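UPF0230 protein TM1468 (Thermotoga maritima, PDB 1VPV) binds long-chain fatty acids such as palmitate and may take part in lipid transport or fatty acid metabolism. Local coordinates at residues A[15-20]-A[143-148]; A[95-100]-A[124-129]. All blocks are in the same frame, centred on the assembly; numbering follows the deposited sequence.

Contact 1: A[15-20]-A[143-148]; sequences VKILVD and VAREML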
ATOM      1  N   VAL A  15     -10.187  -1.857 -19.603  1.00 22.11           N
ATOM      2  CA  VAL A  15      -9.175  -2.412 -18.699  1.00 21.84           C
ATOM      3  C   VAL A  15      -9.598  -2.447 -17.234  1.00 20.01           C
ATOM      4  O   VAL A  15      -9.930  -1.422 -16.659  1.00 19.95           O
ATOM      5  CB  VAL A  15      -7.865  -1.595 -18.798  1.00 21.91           C
ATOM      6  CG1 VAL A  15      -6.755  -2.271 -18.012  1.00 24.49           C
ATOM      7  CG2 VAL A  15      -7.442  -1.444 -20.237  1.00 25.17           C
ATOM      8  N   LYS A  16      -9.568  -3.628 -16.624  1.00 21.64           N
ATOM      9  CA  LYS A  16      -9.736  -3.763 -15.169  1.00 20.92           C
ATOM     10  C   LYS A  16      -8.406  -3.547 -14.485  1.00 22.43           C
ATOM     11  O   LYS A  16      -7.376  -4.021 -14.976  1.00 23.23           O
ATOM     12  CB  LYS A  16     -10.192  -5.168 -14.794  1.00 20.75           C
ATOM     13  CG  LYS A  16     -10.609  -5.292 -13.334  1.00 18.26           C
ATOM     14  CD  LYS A  16     -12.063  -4.821 -13.162  1.00 18.18           C
ATOM     15  CE  LYS A  16     -12.344  -4.391 -11.754  1.00 17.18           C
ATOM     16  NZ  LYS A  16     -13.740  -3.924 -11.675  1.00 16.92           N
ATOM     17  N   ILE A  17      -8.424  -2.862 -13.346  1.00 21.81           N
ATOM     18  CA  ILE A  17      -7.228  -2.731 -12.539  1.00 21.17           C
ATOM     19  C   ILE A  17      -7.479  -3.507 -11.248  1.00 22.06           C
ATOM     20  O   ILE A  17      -8.495  -3.333 -10.590  1.00 21.19           O
ATOM     21  CB  ILE A  17      -6.900  -1.267 -12.235  1.00 20.01           C
ATOM     22  CG1 ILE A  17      -6.509  -0.545 -13.517  1.00 24.20           C
ATOM     23  CG2 ILE A  17      -5.773  -1.159 -11.199  1.00 17.04           C
ATOM     24  CD1 ILE A  17      -6.404   0.992 -13.387  1.00 22.72           C
ATOM     25  N   LEU A  18      -6.549  -4.381 -10.904  1.00 21.05           N
ATOM     26  CA  LEU A  18      -6.634  -5.129  -9.666  1.00 22.69           C
ATOM     27  C   LEU A  18      -5.428  -4.794  -8.789  1.00 22.34           C
ATOM     28  O   LEU A  18      -4.287  -4.827  -9.256  1.00 25.40           O
ATOM     29  CB  LEU A  18      -6.646  -6.619  -9.983  1.00 23.21           C
ATOM     30  CG  LEU A  18      -6.722  -7.551  -8.786  1.00 20.44           C
ATOM     31  CD1 LEU A  18      -8.069  -7.464  -8.131  1.00 20.28           C
ATOM     32  CD2 LEU A  18      -6.444  -8.967  -9.281  1.00 23.16           C
ATOM     33  N   VAL A  19      -5.665  -4.440  -7.535  1.00 21.91           N
ATOM     34  CA  VAL A  19      -4.556  -4.416  -6.541  1.00 20.81           C
ATOM     35  C   VAL A  19      -4.882  -5.498  -5.511  1.00 20.65           C
ATOM     36  O   VAL A  19      -5.987  -6.024  -5.477  1.00 22.43           O
ATOM     37  CB  VAL A  19      -4.375  -3.043  -5.858  1.00 19.35           C
ATOM     38  CG1 VAL A  19      -4.125  -1.923  -6.915  1.00 21.20           C
ATOM     39  CG2 VAL A  19      -5.596  -2.690  -4.985  1.00 23.14           C
ATOM     40  N   ASP A  20      -3.907  -5.841  -4.690  1.00 22.93           N
ATOM     41  CA  ASP A  20      -4.116  -6.748  -3.594  1.00 23.65           C
ATOM     42  C   ASP A  20      -4.483  -5.969  -2.333  1.00 24.97           C
ATOM     43  O   ASP A  20      -4.345  -4.743  -2.300  1.00 22.45           O
ATOM     44  CB  ASP A  20      -2.894  -7.630  -3.411  1.00 26.48           C
ATOM     45  CG  ASP A  20      -1.678  -6.866  -2.931  1.00 33.89           C
ATOM     46  OD1 ASP A  20      -1.691  -6.355  -1.768  1.00 37.39           O
ATOM     47  OD2 ASP A  20      -0.703  -6.817  -3.718  1.00 36.11           O
ATOM     48  N   VAL A 143      -2.923   6.660 -11.573  1.00 21.50           N
ATOM     49  CA  VAL A 143      -2.215   7.236 -12.711  1.00 23.32           C
ATOM     50  C   VAL A 143      -2.443   6.384 -13.939  1.00 22.38           C
ATOM     51  O   VAL A 143      -2.664   6.909 -14.995  1.00 21.30           O
ATOM     52  CB  VAL A 143      -0.690   7.369 -12.434  1.00 24.66           C
ATOM     53  CG1 VAL A 143       0.044   7.724 -13.684  1.00 25.46           C
ATOM     54  CG2 VAL A 143      -0.429   8.446 -11.344  1.00 24.31           C
ATOM     55  N   ALA A 144      -2.395   5.063 -13.790  1.00 22.12           N
ATOM     56  CA  ALA A 144      -2.695   4.182 -14.896  1.00 22.02           C
ATOM     57  C   ALA A 144      -4.094   4.423 -15.417  1.00 21.43           C
ATOM     58  O   ALA A 144      -4.338   4.366 -16.636  1.00 19.70           O
ATOM     59  CB  ALA A 144      -2.562   2.751 -14.483  1.00 23.27           C
ATOM     60  N   ARG A 145      -5.030   4.686 -14.514  1.00 20.65           N
ATOM     61  CA  ARG A 145      -6.418   4.886 -14.963  1.00 19.77           C
ATOM     62  C   ARG A 145      -6.520   6.167 -15.768  1.00 19.43           C
ATOM     63  O   ARG A 145      -7.106   6.198 -16.857  1.00 18.75           O
ATOM     64  CB  ARG A 145      -7.395   4.948 -13.776  1.00 19.69           C
ATOM     65  CG  ARG A 145      -8.847   5.190 -14.193  1.00 20.20           C
ATOM     66  CD  ARG A 145      -9.346   4.130 -15.241  1.00 17.30           C
ATOM     67  NE  ARG A 145      -9.606   2.836 -14.595  1.00 18.86           N
ATOM     68  CZ  ARG A 145      -9.707   1.665 -15.222  1.00 17.30           C
ATOM     69  NH1 ARG A 145      -9.560   1.565 -16.525  1.00 23.78           N
ATOM     70  NH2 ARG A 145      -9.945   0.574 -14.525  1.00 24.76           N
ATOM     71  N   GLU A 146      -5.927   7.225 -15.228  1.00 20.04           N
ATOM     72  CA  GLU A 146      -6.056   8.541 -15.831  1.00 23.19           C
ATOM     73  C   GLU A 146      -5.485   8.486 -17.230  1.00 24.26           C
ATOM     74  O   GLU A 146      -6.126   8.942 -18.171  1.00 27.03           O
ATOM     75  CB  GLU A 146      -5.377   9.616 -14.996  1.00 21.44           C
ATOM     76  CG  GLU A 146      -6.052   9.788 -13.645  1.00 23.82           C
ATOM     77  CD  GLU A 146      -5.187  10.555 -12.640  1.00 29.99           C
ATOM     78  OE1 GLU A 146      -3.960  10.317 -12.557  1.00 32.80           O
ATOM     79  OE2 GLU A 146      -5.749  11.404 -11.926  1.00 36.09           O
HETATM   80  N   MSE A 147      -4.328   7.862 -17.394  1.00 24.17           N
HETATM   81  CA  MSE A 147      -3.754   7.823 -18.726  1.00 27.96           C
HETATM   82  C   MSE A 147      -4.464   6.843 -19.675  1.00 24.39           C
HETATM   83  O   MSE A 147      -4.465   7.072 -20.884  1.00 26.42           O
HETATM   84  CB  MSE A 147      -2.231   7.709 -18.701  1.00 24.93           C
HETATM   85  CG  MSE A 147      -1.655   6.594 -17.979  1.00 32.93           C
HETATM   86 SE   MSE A 147       0.332   6.773 -17.833  1.00 43.00          SE
HETATM   87  CE  MSE A 147       0.485   8.682 -17.237  1.00 55.54           C
ATOM     88  N   LEU A 148      -5.136   5.817 -19.149  1.00 23.47           N
ATOM     89  CA  LEU A 148      -6.067   5.013 -19.981  1.00 23.40           C
ATOM     90  C   LEU A 148      -7.328   5.819 -20.360  1.00 23.79           C
ATOM     91  O   LEU A 148      -7.782   5.757 -21.493  1.00 24.45           O
ATOM     92  CB  LEU A 148      -6.449   3.685 -19.316  1.00 20.68           C
ATOM     93  CG  LEU A 148      -5.273   2.716 -19.110  1.00 26.71           C
ATOM     94  CD1 LEU A 148      -5.617   1.625 -18.121  1.00 28.14           C
ATOM     95  CD2 LEU A 148      -4.815   2.095 -20.416  1.00 26.92           C
TER

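Contact 2: A[95-100]-A[124-129]; sequences YDVVLV and PVYVVD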
ATOM      1  N   TYR A  95     -14.230  -7.361 -19.979  1.00 21.12           N
ATOM      2  CA  TYR A  95     -12.955  -6.639 -20.016  1.00 20.79           C
ATOM      3  C   TYR A  95     -12.048  -7.250 -21.097  1.00 18.95           C
ATOM      4  O   TYR A  95     -12.173  -8.416 -21.428  1.00 15.96           O
ATOM      5  CB  TYR A  95     -12.317  -6.623 -18.655  1.00 18.67           C
ATOM      6  CG  TYR A  95     -13.001  -5.676 -17.681  1.00 21.27           C
ATOM      7  CD1 TYR A  95     -12.695  -4.297 -17.683  1.00 26.36           C
ATOM      8  CD2 TYR A  95     -13.942  -6.137 -16.760  1.00 22.04           C
ATOM      9  CE1 TYR A  95     -13.300  -3.410 -16.783  1.00 21.06           C
ATOM     10  CE2 TYR A  95     -14.558  -5.251 -15.841  1.00 18.78           C
ATOM     11  CZ  TYR A  95     -14.227  -3.901 -15.863  1.00 21.81           C
ATOM     12  OH  TYR A  95     -14.812  -3.041 -14.982  1.00 22.43           O
ATOM     13  N   ASP A  96     -11.215  -6.418 -21.714  1.00 20.58           N
ATOM     14  CA  ASP A  96     -10.264  -6.902 -22.730  1.00 19.22           C
ATOM     15  C   ASP A  96      -8.909  -7.181 -22.119  1.00 15.28           C
ATOM     16  O   ASP A  96      -8.204  -8.015 -22.626  1.00 15.08           O
ATOM     17  CB  ASP A  96     -10.093  -5.921 -23.884  1.00 18.96           C
ATOM     18  CG  ASP A  96     -11.411  -5.434 -24.446  1.00 20.43           C
ATOM     19  OD1 ASP A  96     -12.149  -6.220 -25.079  1.00 21.82           O
ATOM     20  OD2 ASP A  96     -11.692  -4.237 -24.246  1.00 21.93           O
ATOM     21  N   VAL A  97      -8.572  -6.506 -21.023  1.00 14.21           N
ATOM     22  CA  VAL A  97      -7.238  -6.575 -20.408  1.00 16.18           C
ATOM     23  C   VAL A  97      -7.373  -6.418 -18.874  1.00 17.93           C
ATOM     24  O   VAL A  97      -8.216  -5.652 -18.391  1.00 14.68           O
ATOM     25  CB  VAL A  97      -6.300  -5.443 -20.931  1.00 17.79           C
ATOM     26  CG1 VAL A  97      -4.945  -5.468 -20.219  1.00 19.44           C
ATOM     27  CG2 VAL A  97      -6.075  -5.529 -22.423  1.00 20.85           C
ATOM     28  N   VAL A  98      -6.571  -7.172 -18.117  1.00 19.84           N
ATOM     29  CA  VAL A  98      -6.446  -6.949 -16.673  1.00 20.05           C
ATOM     30  C   VAL A  98      -5.043  -6.434 -16.375  1.00 19.45           C
ATOM     31  O   VAL A  98      -4.053  -7.004 -16.832  1.00 18.30           O
ATOM     32  CB  VAL A  98      -6.636  -8.213 -15.861  1.00 19.71           C
ATOM     33  CG1 VAL A  98      -6.609  -7.864 -14.390  1.00 22.88           C
ATOM     34  CG2 VAL A  98      -7.937  -8.901 -16.214  1.00 20.66           C
ATOM     35  N   LEU A  99      -4.973  -5.348 -15.627  1.00 17.96           N
ATOM     36  CA  LEU A  99      -3.708  -4.813 -15.175  1.00 21.51           C
ATOM     37  C   LEU A  99      -3.609  -5.003 -13.677  1.00 20.44           C
ATOM     38  O   LEU A  99      -4.382  -4.407 -12.944  1.00 23.36           O
ATOM     39  CB  LEU A  99      -3.621  -3.322 -15.497  1.00 21.27           C
ATOM     40  CG  LEU A  99      -2.389  -2.598 -14.922  1.00 28.20           C
ATOM     41  CD1 LEU A  99      -1.109  -3.132 -15.554  1.00 31.56           C
ATOM     42  CD2 LEU A  99      -2.497  -1.096 -15.138  1.00 26.00           C
ATOM     43  N   VAL A 100      -2.647  -5.801 -13.224  1.00 21.99           N
ATOM     44  CA  VAL A 100      -2.447  -6.115 -11.791  1.00 21.14           C
ATOM     45  C   VAL A 100      -1.211  -5.399 -11.222  1.00 19.35           C
ATOM     46  O   VAL A 100      -0.116  -5.495 -11.761  1.00 21.85           O
ATOM     47  CB  VAL A 100      -2.238  -7.657 -11.580  1.00 20.39           C
ATOM     48  CG1 VAL A 100      -2.123  -8.010 -10.103  1.00 13.18           C
ATOM     49  CG2 VAL A 100      -3.337  -8.447 -12.247  1.00 19.45           C
ATOM     50  N   PRO A 124      -5.574 -11.224 -21.614  1.00 19.31           N
ATOM     51  CA  PRO A 124      -4.217 -10.748 -21.359  1.00 18.29           C
ATOM     52  C   PRO A 124      -4.147 -10.082 -19.988  1.00 19.35           C
ATOM     53  O   PRO A 124      -4.986  -9.266 -19.657  1.00 22.92           O
ATOM     54  CB  PRO A 124      -3.961  -9.747 -22.474  1.00 18.64           C
ATOM     55  CG  PRO A 124      -5.110  -9.779 -23.381  1.00 14.44           C
ATOM     56  CD  PRO A 124      -6.213 -10.535 -22.750  1.00 19.61           C
ATOM     57  N   VAL A 125      -3.202 -10.504 -19.164  1.00 20.55           N
ATOM     58  CA  VAL A 125      -3.057  -9.975 -17.814  1.00 19.04           C
ATOM     59  C   VAL A 125      -1.648  -9.486 -17.705  1.00 19.17           C
ATOM     60  O   VAL A 125      -0.715 -10.229 -17.944  1.00 22.17           O
ATOM     61  CB  VAL A 125      -3.291 -11.058 -16.763  1.00 19.24           C
ATOM     62  CG1 VAL A 125      -2.988 -10.535 -15.353  1.00 22.48           C
ATOM     63  CG2 VAL A 125      -4.729 -11.606 -16.853  1.00 21.31           C
ATOM     64  N   TYR A 126      -1.488  -8.221 -17.371  1.00 21.31           N
ATOM     65  CA  TYR A 126      -0.175  -7.638 -17.181  1.00 20.77           C
ATOM     66  C   TYR A 126       0.051  -7.395 -15.699  1.00 20.83           C
ATOM     67  O   TYR A 126      -0.719  -6.696 -15.064  1.00 23.36           O
ATOM     68  CB  TYR A 126      -0.103  -6.346 -17.951  1.00 20.66           C
ATOM     69  CG  TYR A 126      -0.169  -6.562 -19.434  1.00 22.29           C
ATOM     70  CD1 TYR A 126       0.984  -6.745 -20.181  1.00 23.83           C
ATOM     71  CD2 TYR A 126      -1.384  -6.554 -20.103  1.00 21.56           C
ATOM     72  CE1 TYR A 126       0.924  -6.926 -21.560  1.00 26.28           C
ATOM     73  CE2 TYR A 126      -1.452  -6.734 -21.467  1.00 20.11           C
ATOM     74  CZ  TYR A 126      -0.300  -6.926 -22.190  1.00 23.24           C
ATOM     75  OH  TYR A 126      -0.372  -7.132 -23.552  1.00 26.86           O
ATOM     76  N   VAL A 127       1.102  -7.985 -15.149  1.00 20.44           N
ATOM     77  CA  VAL A 127       1.341  -7.907 -13.731  1.00 20.06           C
ATOM     78  C   VAL A 127       2.534  -7.034 -13.447  1.00 19.22           C
ATOM     79  O   VAL A 127       3.605  -7.305 -13.933  1.00 15.75           O
ATOM     80  CB  VAL A 127       1.619  -9.280 -13.117  1.00 20.84           C
ATOM     81  CG1 VAL A 127       1.563  -9.162 -11.566  1.00 22.98           C
ATOM     82  CG2 VAL A 127       0.621 -10.309 -13.609  1.00 14.28           C
ATOM     83  N   VAL A 128       2.323  -5.988 -12.656  1.00 19.90           N
ATOM     84  CA  VAL A 128       3.376  -5.052 -12.299  1.00 20.54           C
ATOM     85  C   VAL A 128       3.775  -5.226 -10.843  1.00 20.25           C
ATOM     86  O   VAL A 128       2.916  -5.115  -9.919  1.00 17.91           O
ATOM     87  CB  VAL A 128       2.932  -3.598 -12.529  1.00 20.82           C
ATOM     88  CG1 VAL A 128       4.029  -2.617 -12.109  1.00 26.41           C
ATOM     89  CG2 VAL A 128       2.623  -3.403 -13.978  1.00 23.54           C
ATOM     90  N   ASP A 129       5.057  -5.553 -10.660  1.00 20.92           N
ATOM     91  CA  ASP A 129       5.732  -5.576  -9.355  1.00 21.69           C
ATOM     92  C   ASP A 129       6.018  -4.136  -8.923  1.00 22.87           C
ATOM     93  O   ASP A 129       7.036  -3.589  -9.298  1.00 26.38           O
ATOM     94  CB  ASP A 129       7.069  -6.360  -9.426  1.00 20.19           C
ATOM     95  CG  ASP A 129       7.747  -6.528  -8.022  1.00 29.18           C
ATOM     96  OD1 ASP A 129       7.185  -6.026  -7.022  1.00 23.15           O
ATOM     97  OD2 ASP A 129       8.827  -7.173  -7.902  1.00 20.13           O
TER

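Contact 1: A[15-20]-A[143-148]
Strand 15-20 and the helical turn 143-148 run antiparallel, at 174°, with 10.1 Å between their axes, so V15 lies level with L148 and I17 with R145. This is a helix packed on a parallel strand of an alpha/beta sheet, in the DegV fold. The polar part of the contact is R145. Its CG is anti to the backbone N (chi1 179°), the chain bends at chi2 and chi3, and its guanidinium end comes nearer the strand than the direction of its CB would suggest. There it grips one backbone oxygen with two nitrogens: V15 O accepts from R145 NH2 at 2.9 Å and from R145 NH1 at 3.0 Å, lying in the guanidinium plane. R145 NE and NH2 also donate to the carbonyls of Y33 and D34, which ties the helix to the approach to strand 35-43. I17 CD1 lies over one face of the guanidinium, offset toward the rim, 3.7 Å from R145 NH2. An alanine in place of R145 would probably leave V15 O without its two guanidinium donors and take the flat group away from beside I17 CD1. Beyond the arginine the contact is apolar: V15 crosses L148 at about a right angle, its CB 4.0 Å from L148 CD1.

Contact 2: A[95-100]-A[124-129]
The Y126 ring meets its neighbour strand by an edge: V97 CG1 lies near the ring plane, 3.7 Å from Y126 CD2, and V98 O also sits at the edge. Neither face of the ring is stacked by residues 95-100; L158 of helix 154-166 touches the Y126 side chain too. Y126 CG is anti to its own carbonyl carbon (chi1 -67°), and its ring crosses the V97 side chain obliquely. P124 packs its ring against the loop before the strand, with CD 3.2 Å from D96 O. Strands 97-100 and 125-129 pair in parallel as the two strands of a beta-alpha-beta unit whose crossover is helix 110-118. The ladder runs V98 N to P124 O, Y126 N to V98 O, V100 N to Y126 O and V128 N to V100 O. On the face that carries L99 and Y126, L99 CD1 lies 4.1 Å from V128 CG2, the two side chains crossing at a slant. On the other, V100 spans two residues: its CG2 is 3.8 Å from V125 CG1, while its CB lies 4.1 Å from V127 CG1, the V100 and V127 side chains being side by side and pointing the same way. Y87 of helix 80-92 touches both V100 and V125. Backbone bonds thus fix the register, and the side chains of the two strands meet only through apolar contacts, valine and leucine methyls on both faces and the Y126 ring on one.

In the fold
Both contacts build on one sheet, in which strands 15-20 and 97-102 are neighbours: K16 O lies 2.8 Å from L99 N and L18 N 3.0 Å from L99 O, probable hydrogen bonds that join them directly. Contact 1 is buried and sets helix 138-149 against strand 15-20, whereas contact 2 is only partly buried, with P124 and Y126 exposed. Their chemistry differs: an arginine side chain hydrogen-bonded to a strand carbonyl beside apolar packing in contact 1, a backbone ladder flanked by apolar side chains in contact 2. Strand 125-129 leads on in the chain to helix 138-149, and helix 154-166 touches both contacts, through V15 and L148 in one and L99 and Y126 in the other.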